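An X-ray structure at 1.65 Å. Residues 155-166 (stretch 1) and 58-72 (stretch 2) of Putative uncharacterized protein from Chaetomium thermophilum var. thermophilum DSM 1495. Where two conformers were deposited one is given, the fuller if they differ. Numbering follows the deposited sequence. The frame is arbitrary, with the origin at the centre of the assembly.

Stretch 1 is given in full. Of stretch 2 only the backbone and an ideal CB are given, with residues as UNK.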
# COMPACT_ATOMS: atom_id res chain seq x y z
N PRO A 155 10.49 0.90 -5.17
CA PRO A 155 10.95 1.40 -3.86
C PRO A 155 12.44 1.63 -3.82
O PRO A 155 13.25 0.90 -4.44
CB PRO A 155 10.55 0.29 -2.86
CG PRO A 155 9.38 -0.50 -3.62
CD PRO A 155 9.84 -0.42 -5.07
N ASN A 156 12.81 2.61 -3.02
CA ASN A 156 14.23 2.91 -2.87
C ASN A 156 14.94 1.72 -2.19
O ASN A 156 14.30 0.85 -1.61
CB ASN A 156 14.40 4.25 -2.14
CG ASN A 156 14.21 4.18 -0.63
OD1 ASN A 156 14.79 3.35 0.07
ND2 ASN A 156 13.42 5.10 -0.10
N ASP A 157 16.29 1.70 -2.27
CA ASP A 157 17.08 0.53 -1.85
C ASP A 157 16.88 0.20 -0.37
O ASP A 157 16.84 -0.98 -0.00
CB ASP A 157 18.59 0.77 -2.05
CG ASP A 157 19.04 0.78 -3.50
OD1 ASP A 157 18.20 0.64 -4.37
OD2 ASP A 157 20.27 1.00 -3.76
N GLY A 158 16.69 1.21 0.47
CA GLY A 158 16.47 0.97 1.89
C GLY A 158 15.10 0.36 2.15
O GLY A 158 14.95 -0.53 3.02
N PHE A 159 14.08 0.86 1.47
CA PHE A 159 12.77 0.24 1.57
C PHE A 159 12.80 -1.20 1.09
O PHE A 159 12.11 -2.06 1.67
CB PHE A 159 11.75 1.04 0.75
CG PHE A 159 11.45 2.41 1.32
CD1 PHE A 159 11.88 2.77 2.60
CD2 PHE A 159 10.67 3.30 0.59
CE1 PHE A 159 11.62 4.03 3.12
CE2 PHE A 159 10.38 4.55 1.07
CZ PHE A 159 10.84 4.95 2.32
N MET A 160 13.54 -1.48 0.00
CA MET A 160 13.64 -2.87 -0.46
C MET A 160 14.24 -3.75 0.63
O MET A 160 13.73 -4.85 0.89
CB MET A 160 14.47 -2.97 -1.74
CG MET A 160 13.75 -2.28 -2.92
SD MET A 160 12.24 -3.07 -3.48
CE MET A 160 12.96 -4.46 -4.32
N ARG A 161 15.31 -3.28 1.27
CA ARG A 161 15.92 -4.04 2.37
C ARG A 161 14.91 -4.27 3.50
O ARG A 161 14.88 -5.35 4.09
CB ARG A 161 17.17 -3.32 2.93
CG ARG A 161 18.27 -3.31 1.92
CD ARG A 161 19.61 -2.70 2.47
NE ARG A 161 19.52 -1.35 3.03
CZ ARG A 161 19.88 -0.24 2.35
NH1 ARG A 161 19.83 0.97 2.93
NH2 ARG A 161 20.26 -0.32 1.07
N GLN A 162 14.13 -3.24 3.85
CA GLN A 162 13.19 -3.39 4.96
C GLN A 162 12.06 -4.33 4.61
O GLN A 162 11.52 -4.98 5.49
CB GLN A 162 12.65 -2.02 5.37
CG GLN A 162 13.79 -1.11 5.90
CD GLN A 162 13.42 0.31 6.20
OE1 GLN A 162 14.04 1.25 5.66
NE2 GLN A 162 12.55 0.49 7.15
N LEU A 163 11.64 -4.35 3.34
CA LEU A 163 10.64 -5.34 2.93
C LEU A 163 11.18 -6.76 3.06
O LEU A 163 10.42 -7.69 3.37
CB LEU A 163 10.19 -5.08 1.49
CG LEU A 163 9.30 -3.85 1.38
CD1 LEU A 163 9.15 -3.51 -0.13
CD2 LEU A 163 7.91 -4.07 2.00
N GLU A 164 12.48 -6.95 2.80
CA GLU A 164 13.07 -8.26 3.03
C GLU A 164 13.05 -8.59 4.51
O GLU A 164 12.73 -9.73 4.89
CB GLU A 164 14.50 -8.33 2.47
CG GLU A 164 14.58 -8.30 0.92
CD GLU A 164 16.00 -8.02 0.42
OE1 GLU A 164 16.13 -7.68 -0.77
OE2 GLU A 164 16.95 -8.12 1.21
N MET A 165 13.35 -7.59 5.36
CA MET A 165 13.21 -7.82 6.81
C MET A 165 11.78 -8.21 7.18
O MET A 165 11.56 -9.14 7.95
CB MET A 165 13.60 -6.56 7.60
CG MET A 165 14.87 -5.95 7.18
SD MET A 165 15.41 -4.65 8.32
CE MET A 165 14.67 -3.15 8.02
N TRP A 166 10.81 -7.47 6.65
CA TRP A 166 9.38 -7.76 6.89
C TRP A 166 9.04 -9.22 6.58
O TRP A 166 8.46 -9.94 7.42
CB TRP A 166 8.59 -6.79 6.01
CG TRP A 166 7.07 -6.94 6.04
CD1 TRP A 166 6.24 -7.22 4.98
CD2 TRP A 166 6.23 -6.77 7.19
NE1 TRP A 166 4.93 -7.25 5.42
CE2 TRP A 166 4.89 -6.94 6.75
CE3 TRP A 166 6.47 -6.44 8.54
CZ2 TRP A 166 3.80 -6.83 7.59
CZ3 TRP A 166 5.40 -6.32 9.38
CH2 TRP A 166 4.07 -6.51 8.89
N UNK A 58 4.03 10.31 8.27
CA UNK A 58 5.01 11.29 7.83
C UNK A 58 6.33 10.56 7.60
O UNK A 58 7.07 10.25 8.55
CB UNK A 58 5.17 12.42 8.85
N UNK A 59 6.64 10.25 6.34
CA UNK A 59 7.93 9.64 6.01
C UNK A 59 8.38 10.14 4.66
O UNK A 59 7.56 10.42 3.78
CB UNK A 59 7.84 8.11 6.02
N UNK A 60 9.69 10.27 4.52
CA UNK A 60 10.31 10.70 3.29
C UNK A 60 10.76 9.52 2.47
O UNK A 60 10.94 8.41 2.98
CB UNK A 60 11.49 11.63 3.58
N UNK A 61 10.99 9.77 1.19
CA UNK A 61 11.43 8.70 0.30
C UNK A 61 12.95 8.70 0.25
O UNK A 61 13.60 9.16 -0.71
CB UNK A 61 10.84 8.86 -1.10
N UNK A 62 13.54 8.20 1.33
CA UNK A 62 14.98 8.14 1.47
C UNK A 62 15.36 6.81 2.07
O UNK A 62 14.58 6.24 2.84
CB UNK A 62 15.50 9.29 2.33
N UNK A 63 16.55 6.33 1.72
CA UNK A 63 16.98 4.98 2.11
C UNK A 63 17.17 4.81 3.62
O UNK A 63 17.12 3.67 4.10
CB UNK A 63 18.29 4.64 1.40
N UNK A 64 17.35 5.90 4.36
CA UNK A 64 17.54 5.91 5.80
C UNK A 64 16.25 6.06 6.57
O UNK A 64 16.29 6.29 7.79
CB UNK A 64 18.50 7.04 6.19
N UNK A 65 15.10 6.03 5.90
CA UNK A 65 13.87 6.28 6.59
C UNK A 65 13.39 4.92 7.04
O UNK A 65 13.43 3.97 6.26
CB UNK A 65 12.85 7.01 5.72
N UNK A 66 12.84 4.86 8.25
CA UNK A 66 12.32 3.59 8.81
C UNK A 66 10.86 3.46 8.42
O UNK A 66 10.01 4.22 8.90
CB UNK A 66 12.48 3.54 10.33
N UNK A 67 10.56 2.58 7.45
CA UNK A 67 9.18 2.27 7.09
C UNK A 67 8.78 0.94 7.72
O UNK A 67 7.58 0.70 7.94
CB UNK A 67 9.01 2.22 5.57
N UNK A 68 9.75 0.08 8.06
CA UNK A 68 9.42 -1.20 8.70
C UNK A 68 8.57 -0.99 9.95
O UNK A 68 7.58 -1.70 10.18
CB UNK A 68 10.70 -1.96 9.06
N UNK A 69 8.91 0.03 10.75
CA UNK A 69 8.19 0.25 12.01
C UNK A 69 6.70 0.48 11.77
O UNK A 69 5.86 0.21 12.66
CB UNK A 69 8.79 1.44 12.76
N UNK A 70 6.36 1.03 10.61
CA UNK A 70 4.99 1.35 10.26
C UNK A 70 4.25 0.22 9.59
O UNK A 70 3.05 0.36 9.38
CB UNK A 70 4.97 2.58 9.35
N UNK A 71 4.94 -0.87 9.22
CA UNK A 71 4.25 -1.79 8.33
C UNK A 71 3.10 -2.52 9.03
O UNK A 71 2.08 -2.73 8.36
CB UNK A 71 5.24 -2.81 7.76
N UNK A 72 3.14 -2.86 10.31
CA UNK A 72 1.93 -3.48 10.90
C UNK A 72 0.71 -2.58 10.80
O UNK A 72 -0.37 -3.04 10.37
CB UNK A 72 2.18 -3.83 12.37

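Position 58 lies beyond the reach of stretch 1, which sets no demand there; it is Asp58. At 59 the CA-to-CB bond points toward the helix, yet nothing lies within 5.5 Å of the ideal CB, so a longish apolar side chain could bridge the gap to the Phe159 ring. Ile59 does so, its CD1 4.1 Å from Phe159 CZ. Position 60 points sideways into open space and would accept many residues, polar ones included; it is Asp60, whose side chain leads away.

At 61 the ideal CB sits 4.7 Å from Asn156 ND2. The carbonyl end of that amide, OD1, caps the helix through Phe159 N, leaving ND2 as a donor, so a short acceptor such as Asp or Asn would suit. Asp61 answers with chi1 t: Asn156 ND2 donates to Asp61 OD1 at 2.8 Å.

Position 62 points away and is permissive; Met62 fills it and opens a type I turn. At 63 the backbone passes so close that Gly158 CA lies 3.5 Å from the residue 63 carbonyl O, a CA-H...O contact; an ideal CB on Gly158 would fall 2.1 Å from that oxygen. Nearby are Arg161 and the free Asp157 N at the helix start, favouring a long acceptor, although Asp157 itself is acidic. Glu63 reaches both through water: OE2 takes a bond from water 1, which accepts from Asp157 N, and OE1 from water 2, which accepts from Arg161 NH2.

Position 64 points away, suiting polar residues; Asp64 OD2 accepts from the side chain at 65. There the CB is 4.1 Å from Phe159 CE1, but a side chain can turn aside. Gln65 does, its OE1 accepting from Asp60 N. Position 66 also points away, and a short acceptor could serve the following backbone: Asp66 OD1 accepts from the backbone N of 69.

Position 67 points toward Phe159, inviting a branched aliphatic. Ile67 places CD1 over the ring face, 4.2 Å from the Phe159 centroid, and CG2 3.6 Å from Phe159 CD1. At 68, beside Gln162 and Met165 CE, Leu, Ile or Met would fit; Leu68 packs CD2 3.7 Å from Met165 CE and CD1 3.9 Å from Trp166 CE3. Position 69 points away and 70 lies out of reach of stretch 1, so either would take many residues; they are Ile69 and His70, and neither touches it.

At 71 the CB approaches Trp166, so an aliphatic residue suits. Leu71 sets CB over the six-membered ring, 3.9 Å from the Trp166 centroid, and CD1 3.7 Å from Trp166 CG. At 72 the CB points sideways, 4.8 Å from Trp166 CH2, so a small or medium apolar side chain would suit, and phi of -59° allows proline too; Pro72 CG rests 4.0 Å from Trp166 CZ3.

Stretch 2 (58-72) DIDDMEDQDILIHLP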
# COMPACT_ATOMS: atom_id res chain seq x y z
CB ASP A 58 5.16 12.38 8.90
CG ASP A 58 6.08 13.46 8.48
OD1 ASP A 58 6.43 14.28 9.36
OD2 ASP A 58 6.50 13.49 7.33
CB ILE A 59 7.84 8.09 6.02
CG1 ILE A 59 9.20 7.40 5.79
CG2 ILE A 59 6.84 7.58 5.04
CD1 ILE A 59 9.13 5.85 5.98
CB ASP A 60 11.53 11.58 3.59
CG ASP A 60 11.19 13.03 3.80
OD1 ASP A 60 9.98 13.38 3.91
OD2 ASP A 60 12.18 13.84 3.89
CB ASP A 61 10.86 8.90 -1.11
CG ASP A 61 11.31 7.81 -2.02
OD1 ASP A 61 11.55 6.69 -1.51
OD2 ASP A 61 11.38 8.02 -3.24
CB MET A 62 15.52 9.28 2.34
CG MET A 62 15.37 10.58 1.60
SD MET A 62 16.24 11.81 2.49
CE MET A 62 15.07 12.14 3.78
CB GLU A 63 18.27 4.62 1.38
CG GLU A 63 18.13 4.50 -0.12
CD GLU A 63 19.46 4.35 -0.85
OE1 GLU A 63 20.41 3.78 -0.25
OE2 GLU A 63 19.54 4.80 -2.03
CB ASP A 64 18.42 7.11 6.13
CG ASP A 64 17.81 8.37 5.50
OD1 ASP A 64 18.12 8.62 4.31
OD2 ASP A 64 16.94 9.03 6.12
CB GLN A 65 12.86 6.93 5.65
CG GLN A 65 13.33 8.37 5.28
CD GLN A 65 12.96 9.30 6.39
OE1 GLN A 65 11.76 9.53 6.66
NE2 GLN A 65 13.97 9.84 7.06
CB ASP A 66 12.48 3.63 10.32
CG ASP A 66 12.07 2.35 11.00
OD1 ASP A 66 11.50 1.45 10.37
OD2 ASP A 66 12.32 2.32 12.25
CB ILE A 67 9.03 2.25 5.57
CG1 ILE A 67 7.56 2.26 5.14
CG2 ILE A 67 9.81 1.11 4.98
CD1 ILE A 67 7.46 2.75 3.62
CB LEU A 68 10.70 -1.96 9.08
CG LEU A 68 10.51 -3.27 9.91
CD1 LEU A 68 9.75 -4.31 9.01
CD2 LEU A 68 11.92 -3.74 10.38
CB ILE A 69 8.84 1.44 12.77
CG1 ILE A 69 8.17 1.61 14.09
CG2 ILE A 69 8.62 2.71 11.99
CD1 ILE A 69 8.46 0.52 15.03
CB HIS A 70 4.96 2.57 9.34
CG HIS A 70 5.49 3.82 10.01
ND1 HIS A 70 6.61 4.51 9.56
CD2 HIS A 70 5.05 4.50 11.09
CE1 HIS A 70 6.81 5.57 10.32
NE2 HIS A 70 5.89 5.57 11.28
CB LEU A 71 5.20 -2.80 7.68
CG LEU A 71 6.23 -2.14 6.73
CD1 LEU A 71 7.09 -3.24 6.13
CD2 LEU A 71 5.49 -1.30 5.62
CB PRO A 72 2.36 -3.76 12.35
CG PRO A 72 3.89 -4.06 12.26
CD PRO A 72 4.32 -2.95 11.22
O HOH W 1 17.60 3.89 -3.62
O HOH W 2 21.78 1.56 -0.46
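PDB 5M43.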